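Side-chain contacts in putative hydrolase (Bacteroides ovatus, PDB 4HBS), which is of unknown function but probably hydrolyses a substrate not yet identified, and folds as a five-bladed beta-propeller: residues F49-S52 with L53-G57; M186-F189 with G190-L193. All blocks are in the same frame, centred on the assembly; numbering follows the deposited sequence.

Interactions 1 and 2 are two separate local contacts, one round a loop and one along a strand, in a single five-bladed beta-propeller chain. Their centres lie 28 Å apart and their nearest atoms about 15 Å apart, so neither touches the other. Interaction 1 shapes the loop between helix 43-48 and strand 55-57, whereas interaction 2 lies within strand 187-197, an inner strand of a four-stranded antiparallel sheet. In both, an arginine reaches forward along its own chain to two oxygens, two carbonyls for Arg51, one carbonyl and a threonine hydroxyl for Arg188, and keeps an aspartate as a further partner: Asp108 for Arg51, Asp226 for Arg188. Only in interaction 1 do two rings meet between the paired segments.

Interaction 1 of 2, residues F49-S52 with L53-G57; sequences FTRS and LGWNG
Arg51 turns the edge of its guanidinium to the carbonyls of Leu53 and Trp55, holding the loop that leads from helix 43-48 into the short strand 55-57, which pairs with strand 79-80 in this beta-propeller protein. The chief polar link is its NH1, which donates to two carbonyls: Leu53 O and Trp55 O each lie 2.7 Å from Arg51 NH1. The bond to Trp55 O is the straighter of the two, 153° at the hydrogen, and uses a lone pair in the carbonyl plane, with the oxygen also level with the guanidinium. Leu53 O sits tilted from that group's plane. A bend at chi3 (66°) turns the guanidinium back toward these oxygens. NH1 thus joins the carbonyls before and after Gly54 in sequence, where the chain turns a corner. NE forms a salt bridge with Asp108.

Aromatic contact supplies the apolar part. Phe49 presents its edge to a face of Trp55 in a T-shaped stack, with planes at 90° and ring centroids 5.6 Å apart; Phe49 CD2 comes 3.9 Å from Trp55 CZ3. The methylene CD of Arg51 approaches the same indole obliquely, 4.0 Å from Trp55 CE3. Trp113 stacks on Trp55 as well, embedding it among aromatic rings.

A water bridges the two arms of the turn. It donates to Phe49 O at 2.8 Å, accepts from Arg51 N at 3.1 Å and makes a weak bond to Asn56 O.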
loop_
_atom_site.group_PDB
_atom_site.type_symbol
_atom_site.label_atom_id
_atom_site.label_comp_id
_atom_site.label_asym_id
_atom_site.label_seq_id
_atom_site.Cartn_x
_atom_site.Cartn_y
_atom_site.Cartn_z
ATOM N N PHE A 49 3.967 9.129 -11.733
ATOM C CA PHE A 49 2.615 9.269 -11.209
ATOM C C PHE A 49 2.128 10.747 -11.219
ATOM O O PHE A 49 1.216 11.097 -10.472
ATOM C CB PHE A 49 2.535 8.635 -9.824
ATOM C CG PHE A 49 2.746 7.135 -9.909
ATOM C CD1 PHE A 49 4.029 6.597 -9.985
ATOM C CD2 PHE A 49 1.666 6.266 -9.951
ATOM C CE1 PHE A 49 4.224 5.219 -10.080
ATOM C CE2 PHE A 49 1.864 4.890 -10.060
ATOM C CZ PHE A 49 3.146 4.373 -10.114
ATOM N N THR A 50 2.704 11.591 -12.116
ATOM C CA THR A 50 2.245 12.950 -12.419
ATOM C C THR A 50 1.708 12.799 -13.812
ATOM O O THR A 50 2.462 12.978 -14.771
ATOM C CB THR A 50 3.355 13.987 -12.307
ATOM O OG1 THR A 50 3.987 13.863 -11.059
ATOM C CG2 THR A 50 2.843 15.381 -12.411
ATOM N N ARG A 51 0.444 12.330 -13.933
ATOM C CA ARG A 51 -0.180 12.018 -15.226
ATOM C C ARG A 51 -1.321 12.976 -15.545
ATOM O O ARG A 51 -1.849 13.621 -14.642
ATOM C CB ARG A 51 -0.696 10.576 -15.207
ATOM C CG ARG A 51 0.338 9.571 -14.676
ATOM C CD ARG A 51 -0.021 8.103 -14.847
ATOM N NE ARG A 51 -0.076 7.711 -16.255
ATOM C CZ ARG A 51 -1.160 7.722 -17.028
ATOM N NH1 ARG A 51 -2.335 8.092 -16.534
ATOM N NH2 ARG A 51 -1.076 7.370 -18.300
ATOM N N SER A 52 -1.682 13.079 -16.837
ATOM C CA SER A 52 -2.727 13.983 -17.316
ATOM C C SER A 52 -3.977 13.300 -17.865
ATOM O O SER A 52 -5.029 13.941 -17.885
ATOM C CB SER A 52 -2.159 14.878 -18.404
ATOM O OG SER A 52 -1.160 15.704 -17.829
ATOM N N LEU A 53 -3.867 12.057 -18.377
ATOM C CA LEU A 53 -4.995 11.329 -18.956
ATOM C C LEU A 53 -5.082 9.969 -18.320
ATOM O O LEU A 53 -4.075 9.261 -18.287
ATOM C CB LEU A 53 -4.808 11.180 -20.492
ATOM C CG LEU A 53 -5.848 11.823 -21.412
ATOM C CD1 LEU A 53 -5.748 11.243 -22.803
ATOM C CD2 LEU A 53 -7.272 11.676 -20.866
ATOM N N GLY A 54 -6.264 9.586 -17.862
ATOM C CA GLY A 54 -6.451 8.301 -17.196
ATOM C C GLY A 54 -6.117 8.439 -15.730
ATOM O O GLY A 54 -6.449 9.473 -15.142
ATOM N N TRP A 55 -5.442 7.431 -15.117
ATOM C CA TRP A 55 -5.100 7.535 -13.686
ATOM C C TRP A 55 -4.323 8.813 -13.483
ATOM O O TRP A 55 -3.319 9.002 -14.160
ATOM C CB TRP A 55 -4.274 6.331 -13.192
ATOM C CG TRP A 55 -4.048 6.343 -11.711
ATOM C CD1 TRP A 55 -4.747 5.654 -10.769
ATOM C CD2 TRP A 55 -3.065 7.104 -11.001
ATOM N NE1 TRP A 55 -4.282 5.957 -9.514
ATOM C CE2 TRP A 55 -3.246 6.844 -9.628
ATOM C CE3 TRP A 55 -2.106 8.059 -11.383
ATOM C CZ2 TRP A 55 -2.480 7.472 -8.647
ATOM C CZ3 TRP A 55 -1.370 8.688 -10.408
ATOM C CH2 TRP A 55 -1.541 8.376 -9.064
ATOM N N ASN A 56 -4.785 9.704 -12.612
ATOM C CA ASN A 56 -4.076 10.950 -12.365
ATOM C C ASN A 56 -4.065 11.345 -10.852
ATOM O O ASN A 56 -3.774 12.488 -10.522
ATOM C CB ASN A 56 -4.679 12.056 -13.249
ATOM C CG ASN A 56 -6.125 12.378 -12.965
ATOM O OD1 ASN A 56 -6.499 12.663 -11.828
ATOM N ND2 ASN A 56 -6.959 12.437 -14.003
ATOM N N GLY A 57 -4.304 10.380 -9.969
ATOM C CA GLY A 57 -4.361 10.592 -8.525
ATOM C C GLY A 57 -5.002 9.412 -7.825
ATOM O O GLY A 57 -5.942 8.821 -8.353
HETATM O O HOH W 1 -1.037 12.538 -11.225
#

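Interaction 2 of 2, residues M186-F189 with G190-L193; sequences MRRF and GTCL
Arg188 lays its guanidinium alongside Gly190 and Thr191, the residues that follow it two and three places further on, within strand 187-197 of a propeller sheet. Gly190, Arg188 and Phe189 bury the most surface here. Phe189 and Gly190 both form backbone hydrogen bonds with Ala176 on strand 169-178, an arrangement consistent with a beta bulge at which the strand changes course. With the backbone shaped this way, a side chain in place of Gly190's hydrogen would run into Phe189 O. The ring of Phe189 packs against strand 169-178 and meets His137.

The side chain of Arg188 runs out with CG opposite its backbone N and then bends at chi2 (68°), which carries the guanidinium forward along the strand. Its NE and NH2 donate side by side from one edge. Gly190 O accepts from Arg188 NE at 3.0 Å in a nearly straight bond, 169° at the hydrogen; the oxygen lies in the guanidinium plane, though the donor stands above the carbonyl plane. Thr191 OG1 accepts from Arg188 NH2 at 2.8 Å, tilted somewhat from the guanidinium plane. All three guanidinium nitrogens are engaged, two by neutral oxygens of its own strand and NH1 by the carboxylate of Asp226.

A leucine in place of Arg188 would probably leave Gly190 O and Thr191 OG1 without these donors and Asp226 without its salt-bridge mate. Bonds on three sides should fix the group's rotation, with its positive charge probably balanced by Asp226.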
loop_
_atom_site.group_PDB
_atom_site.type_symbol
_atom_site.label_atom_id
_atom_site.label_comp_id
_atom_site.label_asym_id
_atom_site.label_seq_id
_atom_site.Cartn_x
_atom_site.Cartn_y
_atom_site.Cartn_z
HETATM N N MSE A 186 -15.841 3.580 7.072
HETATM C CA MSE A 186 -14.734 2.716 6.671
HETATM C C MSE A 186 -14.613 1.469 7.574
HETATM O O MSE A 186 -13.510 0.996 7.832
HETATM C CB MSE A 186 -13.419 3.510 6.605
HETATM C CG MSE A 186 -13.408 4.528 5.460
HETATM SE SE MSE A 186 -11.997 5.834 5.570
HETATM C CE MSE A 186 -10.515 4.700 6.185
ATOM N N ARG A 187 -15.762 0.884 7.974
ATOM C CA ARG A 187 -15.787 -0.300 8.837
ATOM C C ARG A 187 -15.408 -1.582 8.056
ATOM O O ARG A 187 -16.170 -2.036 7.191
ATOM C CB ARG A 187 -17.180 -0.449 9.468
ATOM C CG ARG A 187 -17.338 -1.601 10.440
ATOM C CD ARG A 187 -18.763 -1.705 10.939
ATOM N NE ARG A 187 -19.665 -2.270 9.928
ATOM C CZ ARG A 187 -19.787 -3.569 9.631
ATOM N NH1 ARG A 187 -19.050 -4.480 10.269
ATOM N NH2 ARG A 187 -20.640 -3.967 8.693
ATOM N N ARG A 188 -14.234 -2.177 8.386
ATOM C CA ARG A 188 -13.796 -3.456 7.799
ATOM C C ARG A 188 -14.730 -4.533 8.283
ATOM O O ARG A 188 -14.984 -4.606 9.488
ATOM C CB ARG A 188 -12.351 -3.783 8.225
ATOM C CG ARG A 188 -11.759 -5.067 7.648
ATOM C CD ARG A 188 -11.548 -4.960 6.157
ATOM N NE ARG A 188 -10.929 -6.157 5.594
ATOM C CZ ARG A 188 -9.622 -6.387 5.493
ATOM N NH1 ARG A 188 -8.745 -5.488 5.925
ATOM N NH2 ARG A 188 -9.181 -7.521 4.960
ATOM N N PHE A 189 -15.295 -5.329 7.374
ATOM C CA PHE A 189 -16.247 -6.369 7.765
ATOM C C PHE A 189 -16.033 -7.705 7.078
ATOM O O PHE A 189 -16.861 -8.592 7.263
ATOM C CB PHE A 189 -17.686 -5.876 7.510
ATOM C CG PHE A 189 -18.165 -5.816 6.077
ATOM C CD1 PHE A 189 -17.949 -4.684 5.303
ATOM C CD2 PHE A 189 -18.969 -6.816 5.556
ATOM C CE1 PHE A 189 -18.477 -4.591 4.008
ATOM C CE2 PHE A 189 -19.466 -6.731 4.252
ATOM C CZ PHE A 189 -19.211 -5.622 3.486
ATOM N N GLY A 190 -14.924 -7.891 6.374
ATOM C CA GLY A 190 -14.673 -9.156 5.700
ATOM C C GLY A 190 -13.556 -9.066 4.700
ATOM O O GLY A 190 -12.997 -7.987 4.499
ATOM N N THR A 191 -13.220 -10.207 4.069
ATOM C CA THR A 191 -12.158 -10.293 3.060
ATOM C C THR A 191 -12.601 -11.173 1.908
ATOM O O THR A 191 -13.403 -12.093 2.095
ATOM C CB THR A 191 -10.853 -10.847 3.670
ATOM O OG1 THR A 191 -10.456 -10.018 4.764
ATOM C CG2 THR A 191 -9.717 -10.941 2.654
ATOM N N CYS A 192 -12.054 -10.895 0.717
ATOM C CA CYS A 192 -12.286 -11.676 -0.481
ATOM C C CYS A 192 -10.969 -12.175 -0.970
ATOM O O CYS A 192 -10.033 -11.392 -0.987
ATOM C CB CYS A 192 -12.974 -10.826 -1.536
ATOM S SG CYS A 192 -12.860 -11.494 -3.218
ATOM N N LEU A 193 -10.875 -13.452 -1.387
ATOM C CA LEU A 193 -9.642 -13.990 -1.955
ATOM C C LEU A 193 -9.818 -14.043 -3.457
ATOM O O LEU A 193 -10.594 -14.864 -3.951
ATOM C CB LEU A 193 -9.298 -15.379 -1.386
ATOM C CG LEU A 193 -8.034 -16.074 -1.967
ATOM C CD1 LEU A 193 -6.820 -15.196 -1.842
ATOM C CD2 LEU A 193 -7.764 -17.398 -1.268
#